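Local coordinates for protein putative mandelate racemase (PDB 2O56) that binds magnesium as a member of the enolase superfamily and may act as a hydro-lyase (dehydratase), though its substrate is not established, at residues D10-A15 with P27-I32; I94-M99 with R274-W279; F139-G144 with L161-E166; G326-T331 with E356-T361. All coordinates share one frame; numbering follows the deposited sequence.

Contact 1: residues D10-A15 with P27-I32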
loop_
_atom_site.group_PDB
_atom_site.type_symbol
_atom_site.label_atom_id
_atom_site.label_comp_id
_atom_site.label_asym_id
_atom_site.label_seq_id
_atom_site.Cartn_x
_atom_site.Cartn_y
_atom_site.Cartn_z
ATOM N N ASP A 10 11.106 45.236 -18.607
ATOM C CA ASP A 10 11.584 45.014 -19.953
ATOM C C ASP A 10 11.813 43.537 -20.125
ATOM O O ASP A 10 12.438 42.901 -19.280
ATOM C CB ASP A 10 12.890 45.771 -20.192
ATOM C CG ASP A 10 12.775 47.245 -19.852
ATOM O OD1 ASP A 10 12.016 47.953 -20.542
ATOM O OD2 ASP A 10 13.423 47.695 -18.879
ATOM N N ILE A 11 11.285 42.989 -21.212
ATOM C CA ILE A 11 11.514 41.593 -21.545
ATOM C C ILE A 11 12.433 41.547 -22.763
ATOM O O ILE A 11 12.049 41.957 -23.861
ATOM C CB ILE A 11 10.177 40.837 -21.757
ATOM C CG1 ILE A 11 9.307 40.959 -20.498
ATOM C CG2 ILE A 11 10.448 39.364 -22.023
ATOM C CD1 ILE A 11 8.330 42.114 -20.484
ATOM N N ILE A 12 13.656 41.068 -22.540
ATOM C CA ILE A 12 14.768 41.259 -23.468
ATOM C C ILE A 12 15.151 39.971 -24.211
ATOM O O ILE A 12 15.516 38.964 -23.603
ATOM C CB ILE A 12 16.009 41.858 -22.726
ATOM C CG1 ILE A 12 15.636 43.193 -22.077
ATOM C CG2 ILE A 12 17.204 42.035 -23.675
ATOM C CD1 ILE A 12 16.514 43.627 -20.935
ATOM N N ASP A 13 15.069 40.015 -25.537
ATOM C CA ASP A 13 15.491 38.911 -26.379
ATOM C C ASP A 13 16.972 39.116 -26.721
ATOM O O ASP A 13 17.306 39.808 -27.678
ATOM C CB ASP A 13 14.625 38.902 -27.647
ATOM C CG ASP A 13 14.755 37.621 -28.455
ATOM O OD1 ASP A 13 15.392 36.652 -27.992
ATOM O OD2 ASP A 13 14.198 37.587 -29.570
ATOM N N VAL A 14 17.842 38.510 -25.920
ATOM C CA VAL A 14 19.260 38.886 -25.825
ATOM C C VAL A 14 19.986 38.579 -27.130
ATOM O O VAL A 14 20.082 37.413 -27.531
ATOM C CB VAL A 14 19.951 38.157 -24.631
ATOM C CG1 VAL A 14 21.490 38.376 -24.626
ATOM C CG2 VAL A 14 19.313 38.580 -23.296
ATOM N N ALA A 15 20.471 39.634 -27.788
ATOM C CA ALA A 15 21.273 39.507 -29.023
ATOM C C ALA A 15 22.657 38.963 -28.725
ATOM O O ALA A 15 23.312 39.403 -27.783
ATOM C CB ALA A 15 21.397 40.867 -29.747
ATOM N N PRO A 27 18.743 33.190 -25.209
ATOM C CA PRO A 27 18.609 33.676 -23.854
ATOM C C PRO A 27 17.636 34.839 -23.770
ATOM O O PRO A 27 17.577 35.675 -24.665
ATOM C CB PRO A 27 20.028 34.135 -23.496
ATOM C CG PRO A 27 20.706 34.338 -24.788
ATOM C CD PRO A 27 20.122 33.339 -25.708
ATOM N N VAL A 28 16.863 34.868 -22.697
ATOM C CA VAL A 28 15.823 35.879 -22.521
ATOM C C VAL A 28 15.902 36.412 -21.097
ATOM O O VAL A 28 15.960 35.648 -20.137
ATOM C CB VAL A 28 14.429 35.287 -22.805
ATOM C CG1 VAL A 28 13.327 36.175 -22.263
ATOM C CG2 VAL A 28 14.251 35.070 -24.300
ATOM N N VAL A 29 15.911 37.734 -20.971
ATOM C CA VAL A 29 16.150 38.387 -19.705
ATOM C C VAL A 29 14.953 39.244 -19.296
ATOM O O VAL A 29 14.322 39.905 -20.131
ATOM C CB VAL A 29 17.485 39.194 -19.756
ATOM C CG1 VAL A 29 17.552 40.224 -18.660
ATOM C CG2 VAL A 29 18.679 38.231 -19.691
ATOM N N VAL A 30 14.613 39.200 -18.015
ATOM C CA VAL A 30 13.567 40.067 -17.469
ATOM C C VAL A 30 14.304 41.094 -16.629
ATOM O O VAL A 30 15.115 40.724 -15.786
ATOM C CB VAL A 30 12.613 39.286 -16.554
ATOM C CG1 VAL A 30 11.567 40.206 -15.969
ATOM C CG2 VAL A 30 11.939 38.158 -17.313
ATOM N N LYS A 31 14.053 42.372 -16.902
ATOM C CA LYS A 31 14.664 43.473 -16.181
ATOM C C LYS A 31 13.531 44.268 -15.559
ATOM O O LYS A 31 12.693 44.818 -16.263
ATOM C CB LYS A 31 15.442 44.374 -17.144
ATOM C CG LYS A 31 16.205 45.508 -16.458
ATOM C CD LYS A 31 17.026 46.287 -17.490
ATOM C CE LYS A 31 17.460 47.641 -16.961
ATOM N NZ LYS A 31 16.384 48.624 -17.109
ATOM N N ILE A 32 13.503 44.306 -14.238
ATOM C CA ILE A 32 12.378 44.841 -13.526
ATOM C C ILE A 32 12.835 46.193 -12.983
ATOM O O ILE A 32 13.925 46.297 -12.382
ATOM C CB ILE A 32 11.973 43.919 -12.373
ATOM C CG1 ILE A 32 11.452 42.589 -12.923
ATOM C CG2 ILE A 32 10.888 44.564 -11.525
ATOM C CD1 ILE A 32 10.753 41.733 -11.889
#
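Asp10 and Lys31 open an antiparallel pairing of two strand segments whose axes come within 4.7 Å at 158°. Backbone bonds come in two reciprocal couples. Asp10 N donates to Lys31 O at 2.9 Å, and Lys31 N returns the bond to Asp10 O; Ile12 and Val29 exchange the same two bonds, and all four are nearly straight. Val14 N still reaches Pro27 O at 3.1 Å. Ile11 with Val30 and Asp13 with Val28 are the non-hydrogen-bonded pairs.

The charged side chains of Asp10 and Lys31 run side by side in a long salt bridge, OD2 to NZ 3.6 Å. Lys31 CG is anti to the backbone N (chi1 -176°) and the chain bends only at chi4 (-82°), which places NZ beside OD2. Asn33 bonds to both OD2 and NZ, while Thr397 takes Asp10 OD1.

Among apolar groups, Val14 CG2 meets Val29 CG2 at 3.7 Å, and the Pro27 ring presents CG to Val14 CB at 3.9 Å.

In the four-stranded antiparallel sheet of the N-terminal capping domain these are the two central strands, flanked by 39-44 and 395-398; Ile11 and Val28 face helix 52-66, and Val30 faces helix 93-114.

Contact 2: residues I94-M99 with R274-W279; sequences IFSAAM and RIYWRW
The indole of Trp277 is the flat group at the centre of this contact, and the helix segment 94-99 meets it with three side chains from about one turn of helix. Phe95 comes at the indole edge, near its plane, with CD2 4.3 Å from Trp277 CZ2. Met99 is modelled in two conformers, and its sulfur contacts hold for the one described here. In that conformer SD approaches obliquely, 4.5 Å from the centroid of the six-membered ring of Trp277 and 59° off the normal, a Met-aromatic contact in which the rim atom CZ2 is nearest and the two side chains cross at about a right angle. The same sulfur then sits in the plane of the Phe95 ring, at its edge. On the Tyr276 ring, one face carries Arg274 O, 3.6 Å above the plane and displaced toward the rim.

The polar component is modest. Trp277 NE1 lies 3.0 Å from Ser96 OG, but its N-H is bent to 125°, so the bond is weak. Ser96 OG stands anti to its backbone N (chi1 -179°), which directs it at the indole; it also bonds to Thr299 O, its stronger partner. Tyr276 CB packs against the same oxygen at 4.0 Å.

The contact joins helix 93-114 of the N-terminal domain to the segment that follows barrel strand 269-271 and leads into helix 277-286. Glu273, a magnesium ligand, directly precedes that segment. Trp78 of helix 74-83 meets the Trp277 ring edge-to-face, Glu305 of helix 302-314 adjoins it, and Leu253 of the second subunit packs on it as well.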
loop_
_atom_site.group_PDB
_atom_site.type_symbol
_atom_site.label_atom_id
_atom_site.label_comp_id
_atom_site.label_asym_id
_atom_site.label_seq_id
_atom_site.Cartn_x
_atom_site.Cartn_y
_atom_site.Cartn_z
ATOM N N ILE A 94 6.857 26.381 -19.627
ATOM C CA ILE A 94 6.813 27.767 -20.114
ATOM C C ILE A 94 6.315 28.718 -19.029
ATOM O O ILE A 94 6.917 29.784 -18.789
ATOM C CB ILE A 94 5.871 27.929 -21.319
ATOM C CG1 ILE A 94 6.158 26.875 -22.391
ATOM C CG2 ILE A 94 5.893 29.410 -21.845
ATOM C CD1 ILE A 94 7.609 26.800 -22.900
ATOM N N PHE A 95 5.220 28.340 -18.378
ATOM C CA PHE A 95 4.678 29.161 -17.310
ATOM C C PHE A 95 5.721 29.400 -16.206
ATOM O O PHE A 95 6.005 30.539 -15.833
ATOM C CB PHE A 95 3.430 28.526 -16.710
ATOM C CG PHE A 95 2.599 29.508 -15.957
ATOM C CD1 PHE A 95 1.526 30.121 -16.568
ATOM C CD2 PHE A 95 2.930 29.884 -14.663
ATOM C CE1 PHE A 95 0.788 31.054 -15.896
ATOM C CE2 PHE A 95 2.172 30.846 -13.987
ATOM C CZ PHE A 95 1.108 31.407 -14.611
ATOM N N SER A 96 6.311 28.303 -15.737
ATOM C CA SER A 96 7.310 28.305 -14.679
ATOM C C SER A 96 8.547 29.122 -15.029
ATOM O O SER A 96 9.024 29.881 -14.195
ATOM C CB SER A 96 7.749 26.889 -14.376
ATOM O OG SER A 96 8.694 26.879 -13.330
ATOM N N ALA A 97 9.066 28.951 -16.244
ATOM C CA ALA A 97 10.282 29.664 -16.674
ATOM C C ALA A 97 10.096 31.180 -16.720
ATOM O O ALA A 97 11.004 31.949 -16.376
ATOM C CB ALA A 97 10.791 29.126 -18.018
ATOM N N ALA A 98 8.912 31.619 -17.109
ATOM C CA ALA A 98 8.593 33.048 -17.027
ATOM C C ALA A 98 8.456 33.581 -15.608
ATOM O O ALA A 98 8.946 34.668 -15.327
ATOM C CB ALA A 98 7.368 33.384 -17.853
ATOM N N MET A 99 7.802 32.820 -14.724
ATOM C CA MET A 99 7.767 33.114 -13.289
ATOM C C MET A 99 9.162 33.247 -12.723
ATOM O O MET A 99 9.420 34.107 -11.892
ATOM C CB MET A 99 7.065 31.989 -12.521
ATOM C CG MET A 99 5.555 32.064 -12.493
ATOM S SD MET A 99 4.907 30.568 -11.725
ATOM C CE MET A 99 4.862 31.077 -10.003
ATOM N N ARG A 274 13.437 19.334 -15.990
ATOM C CA ARG A 274 12.074 19.337 -16.485
ATOM C C ARG A 274 11.016 18.953 -15.462
ATOM O O ARG A 274 9.925 18.518 -15.813
ATOM C CB ARG A 274 11.964 18.501 -17.749
ATOM C CG ARG A 274 12.557 19.216 -18.965
ATOM C CD ARG A 274 12.494 18.325 -20.158
ATOM N NE ARG A 274 13.591 17.361 -20.148
ATOM C CZ ARG A 274 13.948 16.646 -21.203
ATOM N NH1 ARG A 274 13.280 16.785 -22.340
ATOM N NH2 ARG A 274 14.964 15.801 -21.124
ATOM N N ILE A 275 11.335 19.183 -14.197
ATOM C CA ILE A 275 10.424 19.007 -13.072
ATOM C C ILE A 275 10.338 20.349 -12.325
ATOM O O ILE A 275 11.359 20.949 -11.982
ATOM C CB ILE A 275 11.005 17.954 -12.108
ATOM C CG1 ILE A 275 11.252 16.617 -12.815
ATOM C CG2 ILE A 275 10.085 17.721 -10.956
ATOM C CD1 ILE A 275 11.982 15.540 -11.899
ATOM N N TYR A 276 9.123 20.832 -12.102
ATOM C CA TYR A 276 8.919 22.226 -11.702
ATOM C C TYR A 276 8.208 22.350 -10.371
ATOM O O TYR A 276 7.203 21.676 -10.133
ATOM C CB TYR A 276 8.141 22.991 -12.787
ATOM C CG TYR A 276 8.550 22.638 -14.184
ATOM C CD1 TYR A 276 9.869 22.835 -14.615
ATOM C CD2 TYR A 276 7.641 22.079 -15.068
ATOM C CE1 TYR A 276 10.279 22.495 -15.891
ATOM C CE2 TYR A 276 8.045 21.726 -16.361
ATOM C CZ TYR A 276 9.374 21.944 -16.752
ATOM O OH TYR A 276 9.771 21.637 -18.028
ATOM N N TRP A 277 8.737 23.237 -9.523
ATOM C CA TRP A 277 8.143 23.630 -8.233
ATOM C C TRP A 277 8.217 22.512 -7.191
ATOM O O TRP A 277 8.567 21.375 -7.505
ATOM C CB TRP A 277 6.720 24.199 -8.360
ATOM C CG TRP A 277 6.511 25.230 -9.444
ATOM C CD1 TRP A 277 7.457 25.987 -10.066
ATOM C CD2 TRP A 277 5.251 25.624 -10.002
ATOM N NE1 TRP A 277 6.864 26.812 -10.994
ATOM C CE2 TRP A 277 5.512 26.616 -10.965
ATOM C CE3 TRP A 277 3.923 25.222 -9.781
ATOM C CZ2 TRP A 277 4.499 27.208 -11.727
ATOM C CZ3 TRP A 277 2.915 25.828 -10.533
ATOM C CH2 TRP A 277 3.211 26.815 -11.486
ATOM N N ARG A 278 7.942 22.853 -5.938
ATOM C CA ARG A 278 7.828 21.838 -4.889
ATOM C C ARG A 278 6.857 20.715 -5.322
ATOM O O ARG A 278 7.120 19.543 -5.101
ATOM C CB ARG A 278 7.262 22.488 -3.619
ATOM C CG ARG A 278 8.246 23.301 -2.772
ATOM C CD ARG A 278 7.451 24.219 -1.833
ATOM N NE ARG A 278 6.859 25.355 -2.556
ATOM C CZ ARG A 278 6.040 26.256 -2.009
ATOM N NH1 ARG A 278 5.707 26.159 -0.734
ATOM N NH2 ARG A 278 5.555 27.262 -2.733
ATOM N N TRP A 279 5.717 21.098 -5.904
ATOM C CA TRP A 279 4.710 20.140 -6.347
ATOM C C TRP A 279 5.267 19.109 -7.361
ATOM O O TRP A 279 4.927 17.919 -7.313
ATOM C CB TRP A 279 3.506 20.878 -6.922
ATOM C CG TRP A 279 2.747 21.681 -5.902
ATOM C CD1 TRP A 279 1.625 21.283 -5.203
ATOM C CD2 TRP A 279 3.013 23.033 -5.489
ATOM N NE1 TRP A 279 1.182 22.312 -4.385
ATOM C CE2 TRP A 279 2.015 23.390 -4.531
ATOM C CE3 TRP A 279 3.988 23.985 -5.836
ATOM C CZ2 TRP A 279 1.982 24.649 -3.904
ATOM C CZ3 TRP A 279 3.961 25.226 -5.203
ATOM C CH2 TRP A 279 2.951 25.551 -4.258
#

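Contact 3: residues F139-G144 with L161-E166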
loop_
_atom_site.group_PDB
_atom_site.type_symbol
_atom_site.label_atom_id
_atom_site.label_comp_id
_atom_site.label_asym_id
_atom_site.label_seq_id
_atom_site.Cartn_x
_atom_site.Cartn_y
_atom_site.Cartn_z
ATOM N N PHE A 139 30.238 16.798 -27.302
ATOM C CA PHE A 139 30.436 17.932 -28.188
ATOM C C PHE A 139 31.848 18.482 -28.088
ATOM O O PHE A 139 32.149 19.545 -28.631
ATOM C CB PHE A 139 29.409 19.022 -27.893
ATOM C CG PHE A 139 27.985 18.566 -28.036
ATOM C CD1 PHE A 139 27.562 17.889 -29.174
ATOM C CD2 PHE A 139 27.062 18.821 -27.032
ATOM C CE1 PHE A 139 26.252 17.474 -29.308
ATOM C CE2 PHE A 139 25.734 18.408 -27.159
ATOM C CZ PHE A 139 25.328 17.742 -28.299
ATOM N N GLY A 140 32.710 17.751 -27.392
ATOM C CA GLY A 140 34.110 18.117 -27.281
ATOM C C GLY A 140 34.446 18.966 -26.075
ATOM O O GLY A 140 33.565 19.413 -25.335
ATOM N N TRP A 141 35.739 19.189 -25.885
ATOM C CA TRP A 141 36.245 20.053 -24.829
ATOM C C TRP A 141 37.645 20.531 -25.233
ATOM O O TRP A 141 38.356 19.823 -25.960
ATOM C CB TRP A 141 36.331 19.294 -23.499
ATOM C CG TRP A 141 36.347 20.230 -22.328
ATOM C CD1 TRP A 141 37.446 20.710 -21.667
ATOM C CD2 TRP A 141 35.209 20.824 -21.704
ATOM N NE1 TRP A 141 37.056 21.556 -20.654
ATOM C CE2 TRP A 141 35.688 21.648 -20.660
ATOM C CE3 TRP A 141 33.826 20.724 -21.912
ATOM C CZ2 TRP A 141 34.832 22.375 -19.831
ATOM C CZ3 TRP A 141 32.982 21.447 -21.097
ATOM C CH2 TRP A 141 33.483 22.268 -20.070
ATOM N N GLY A 142 38.035 21.707 -24.739
ATOM C CA GLY A 142 39.265 22.393 -25.168
ATOM C C GLY A 142 38.960 23.480 -26.183
ATOM O O GLY A 142 37.869 23.512 -26.748
ATOM N N ASP A 143 39.913 24.375 -26.425
ATOM C CA ASP A 143 39.740 25.360 -27.498
ATOM C C ASP A 143 39.920 24.752 -28.892
ATOM O O ASP A 143 40.645 23.773 -29.073
ATOM C CB ASP A 143 40.609 26.604 -27.293
ATOM C CG ASP A 143 42.075 26.273 -27.153
ATOM O OD1 ASP A 143 42.527 26.058 -26.009
ATOM O OD2 ASP A 143 42.775 26.232 -28.188
ATOM N N GLY A 144 39.215 25.319 -29.868
ATOM C CA GLY A 144 39.131 24.733 -31.199
ATOM C C GLY A 144 38.153 23.572 -31.311
ATOM O O GLY A 144 38.080 22.916 -32.354
ATOM N N LEU A 161 40.058 13.602 -21.165
ATOM C CA LEU A 161 41.441 13.863 -20.746
ATOM C C LEU A 161 41.818 15.337 -20.839
ATOM O O LEU A 161 42.548 15.852 -19.982
ATOM C CB LEU A 161 42.420 13.012 -21.562
ATOM C CG LEU A 161 42.591 11.562 -21.105
ATOM C CD1 LEU A 161 43.423 10.736 -22.099
ATOM C CD2 LEU A 161 43.188 11.480 -19.712
ATOM N N THR A 162 41.325 16.007 -21.878
ATOM C CA THR A 162 41.458 17.455 -22.002
ATOM C C THR A 162 40.835 18.196 -20.822
ATOM O O THR A 162 41.443 19.106 -20.265
ATOM C CB THR A 162 40.881 17.954 -23.343
ATOM O OG1 THR A 162 41.575 17.314 -24.424
ATOM C CG2 THR A 162 41.004 19.466 -23.486
ATOM N N ALA A 163 39.628 17.792 -20.432
ATOM C CA ALA A 163 38.914 18.450 -19.331
ATOM C C ALA A 163 39.650 18.229 -18.011
ATOM O O ALA A 163 39.725 19.133 -17.167
ATOM C CB ALA A 163 37.464 17.914 -19.245
ATOM N N VAL A 164 40.194 17.029 -17.836
ATOM C CA VAL A 164 40.963 16.685 -16.634
ATOM C C VAL A 164 42.215 17.567 -16.543
ATOM O O VAL A 164 42.582 18.046 -15.461
ATOM C CB VAL A 164 41.337 15.177 -16.594
ATOM C CG1 VAL A 164 42.358 14.886 -15.499
ATOM C CG2 VAL A 164 40.096 14.312 -16.397
ATOM N N SER A 165 42.836 17.814 -17.691
ATOM C CA SER A 165 44.039 18.636 -17.757
ATOM C C SER A 165 43.771 20.096 -17.381
ATOM O O SER A 165 44.670 20.789 -16.910
ATOM C CB SER A 165 44.672 18.543 -19.145
ATOM O OG SER A 165 43.984 19.374 -20.072
ATOM N N GLU A 166 42.531 20.545 -17.564
ATOM C CA GLU A 166 42.134 21.905 -17.185
ATOM C C GLU A 166 41.717 22.042 -15.718
ATOM O O GLU A 166 41.372 23.128 -15.275
ATOM C CB GLU A 166 40.992 22.396 -18.069
ATOM C CG GLU A 166 41.325 22.478 -19.548
ATOM C CD GLU A 166 40.178 23.039 -20.340
ATOM O OE1 GLU A 166 39.139 23.375 -19.713
ATOM O OE2 GLU A 166 40.303 23.150 -21.577
#
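Trp141 NE1 donates to Glu166 OE1 at 2.9 Å, with an N-H...O angle of 149°, the one hydrogen bond between the two segments. The carboxylate oxygen is met from above its plane, 61° out of it, and is itself slightly tilted from the indole plane. Ring and carboxylate planes are steeply inclined to each other, and the side chains pass at a slant. Glu166 arrives with its chain extended beyond CG, spanning the distance from the end of the helix to the indole edge.

Ala163 supplies the apolar half. Its CB sits over one face of the indole, 3.9 Å from the centroid of the five-membered ring, in a CH-pi contact, and is nearest Trp141 CD1. The indole is thus held at its N-H by a carboxylate oxygen and on one face by a methyl. Trp141 CG lies anti to the backbone N (chi1 -159°), the rotation that carries CG, where the ring begins, toward the helix.

Thr162 CG2 touches the loop backbone instead, 3.6 Å from Trp141 O and 3.8 Å from Gly142 CA. The methyl thus packs close on Gly142, whose backbone angles suit glycine. Thr162 OG1 turns back to Gln158 O in its own helix.

The contact ties the loop after strand 130-135 to the C-terminal end of helix 153-165. Ala134 of that strand touches both Trp141 and Ala163, Arg351 packs on Trp141, and helix 195-212 borders the helix through Leu161 and Val164.

Contact 4: residues G326-T331 with E356-T361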
loop_
_atom_site.group_PDB
_atom_site.type_symbol
_atom_site.label_atom_id
_atom_site.label_comp_id
_atom_site.label_asym_id
_atom_site.label_seq_id
_atom_site.Cartn_x
_atom_site.Cartn_y
_atom_site.Cartn_z
ATOM N N GLY A 326 22.234 28.426 -19.594
ATOM C CA GLY A 326 21.804 29.693 -20.175
ATOM C C GLY A 326 22.966 30.656 -20.236
ATOM O O GLY A 326 24.077 30.265 -20.551
ATOM N N GLY A 327 22.698 31.913 -19.905
ATOM C CA GLY A 327 23.725 32.953 -19.928
ATOM C C GLY A 327 24.403 33.136 -18.589
ATOM O O GLY A 327 24.133 32.399 -17.637
ATOM N N PRO A 328 25.303 34.122 -18.498
ATOM C CA PRO A 328 25.990 34.392 -17.229
ATOM C C PRO A 328 25.063 34.600 -16.022
ATOM O O PRO A 328 25.446 34.279 -14.900
ATOM C CB PRO A 328 26.782 35.663 -17.538
ATOM C CG PRO A 328 27.056 35.550 -19.019
ATOM C CD PRO A 328 25.761 35.027 -19.572
ATOM N N ILE A 329 23.854 35.105 -16.254
ATOM C CA ILE A 329 22.917 35.355 -15.162
ATOM C C ILE A 329 22.492 34.054 -14.491
ATOM O O ILE A 329 22.473 33.958 -13.258
ATOM C CB ILE A 329 21.679 36.190 -15.622
ATOM C CG1 ILE A 329 22.115 37.652 -15.857
ATOM C CG2 ILE A 329 20.585 36.152 -14.572
ATOM C CD1 ILE A 329 21.037 38.548 -16.520
ATOM N N SER A 330 22.175 33.060 -15.311
ATOM C CA SER A 330 21.945 31.691 -14.842
ATOM C C SER A 330 23.109 31.162 -13.992
ATOM O O SER A 330 22.915 30.619 -12.906
ATOM C CB SER A 330 21.683 30.764 -16.031
ATOM O OG SER A 330 20.956 29.622 -15.614
ATOM N N THR A 331 24.326 31.325 -14.480
ATOM C CA THR A 331 25.484 30.867 -13.729
ATOM C C THR A 331 25.584 31.534 -12.356
ATOM O O THR A 331 25.724 30.846 -11.337
ATOM C CB THR A 331 26.769 31.032 -14.533
ATOM O OG1 THR A 331 26.750 30.082 -15.597
ATOM C CG2 THR A 331 28.008 30.780 -13.647
ATOM N N GLU A 356 33.429 33.771 -25.510
ATOM C CA GLU A 356 33.117 35.164 -25.776
ATOM C C GLU A 356 31.701 35.531 -26.067
ATOM O O GLU A 356 31.189 36.396 -25.460
ATOM C CB GLU A 356 33.997 35.703 -26.883
ATOM C CG GLU A 356 35.339 36.056 -26.398
ATOM C CD GLU A 356 35.321 37.350 -25.686
ATOM O OE1 GLU A 356 34.754 38.281 -26.288
ATOM O OE2 GLU A 356 35.848 37.449 -24.557
ATOM N N PRO A 357 31.077 34.896 -27.026
ATOM C CA PRO A 357 29.664 35.218 -27.331
ATOM C C PRO A 357 28.683 35.051 -26.158
ATOM O O PRO A 357 27.630 35.708 -26.132
ATOM C CB PRO A 357 29.312 34.242 -28.462
ATOM C CG PRO A 357 30.623 33.849 -29.058
ATOM C CD PRO A 357 31.591 33.840 -27.921
ATOM N N ASN A 358 29.035 34.186 -25.203
ATOM C CA ASN A 358 28.303 34.097 -23.947
ATOM C C ASN A 358 28.656 35.210 -22.968
ATOM O O ASN A 358 27.781 35.948 -22.492
ATOM C CB ASN A 358 28.510 32.730 -23.291
ATOM C CG ASN A 358 27.544 32.486 -22.137
ATOM O OD1 ASN A 358 26.325 32.495 -22.320
ATOM N ND2 ASN A 358 28.088 32.297 -20.939
ATOM N N THR A 359 29.942 35.319 -22.644
ATOM C CA THR A 359 30.350 36.128 -21.512
ATOM C C THR A 359 30.214 37.619 -21.785
ATOM O O THR A 359 29.997 38.395 -20.857
ATOM C CB THR A 359 31.790 35.832 -21.066
ATOM O OG1 THR A 359 32.680 36.079 -22.156
ATOM C CG2 THR A 359 31.922 34.389 -20.620
ATOM N N GLN A 360 30.321 38.007 -23.058
ATOM C CA GLN A 360 30.275 39.414 -23.445
ATOM C C GLN A 360 28.877 40.008 -23.327
ATOM O O GLN A 360 28.719 41.220 -23.370
ATOM C CB GLN A 360 30.863 39.630 -24.852
ATOM C CG GLN A 360 29.857 39.505 -26.020
ATOM C CD GLN A 360 30.514 39.268 -27.396
ATOM O OE1 GLN A 360 31.719 39.477 -27.581
ATOM N NE2 GLN A 360 29.709 38.827 -28.365
ATOM N N THR A 361 27.865 39.158 -23.167
ATOM C CA THR A 361 26.492 39.637 -22.972
ATOM C C THR A 361 26.333 40.353 -21.645
ATOM O O THR A 361 25.435 41.182 -21.505
ATOM C CB THR A 361 25.406 38.513 -23.090
ATOM O OG1 THR A 361 25.602 37.518 -22.079
ATOM C CG2 THR A 361 25.437 37.856 -24.455
HETATM O O HOH W 1 26.912 31.082 -18.659
#
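Pro328 and Asn358 carry this contact, meeting tip to tip. The van der Waals part is the proline ring: CG lies 3.6 Å from Asn358 O and CD 3.5 Å from Thr361 OG1, whose side chain crosses the ring at about a right angle. Asn358 OD1 rests 3.6 Å from Gly327 CA.

Polar links run through water or stay within one segment. The water accepts from Asn358 ND2 at 2.8 Å and hydrogen-bonds to Thr331 OG1 at 3.2 Å, bridging the two. ND2 also donates to Ala353 O. Thr361 OG1 sits between its backbone N and carbonyl carbon (chi1 62°), from where it donates to Asn358 O at 2.7 Å; Thr361 N binds the same oxygen, giving it two donors.

Gly327 is the N-cap of helix 328-340, and its N, like that of Ser330, is bonded to Glu43 of strand 39-44, so the N-terminal domain reaches this helix start.

The segments meet through ring packing and one bridging water, without a direct hydrogen bond. That is consistent with the chemistry: Asn358 O, satisfied by two donors, and Thr361 OG1, which spends its proton on that oxygen, can both lie against proline carbons.

Overall arrangement
Contact 1 lies in the N-terminal sheet, contacts 3 and 4 in the C-terminal barrel region, and contact 2 joins helix 93-114 of the first domain to the segment after barrel strand 269-271. Along the chain contact 1 comes first and contact 4 last, while contact 3 falls between the two segments of contact 2, its centre about 33 Å from that of contact 2 and across the chain's centre. Contacts 1 and 4, centres about 13 Å apart, touch directly: Val29 CG2 meets Ile329 CD1 at 4.0 Å and Val14 CG1 packs on Thr361 CG2. Contact 2 and the junction of contacts 1 and 4 thus join the capping domain to the magnesium-binding barrel.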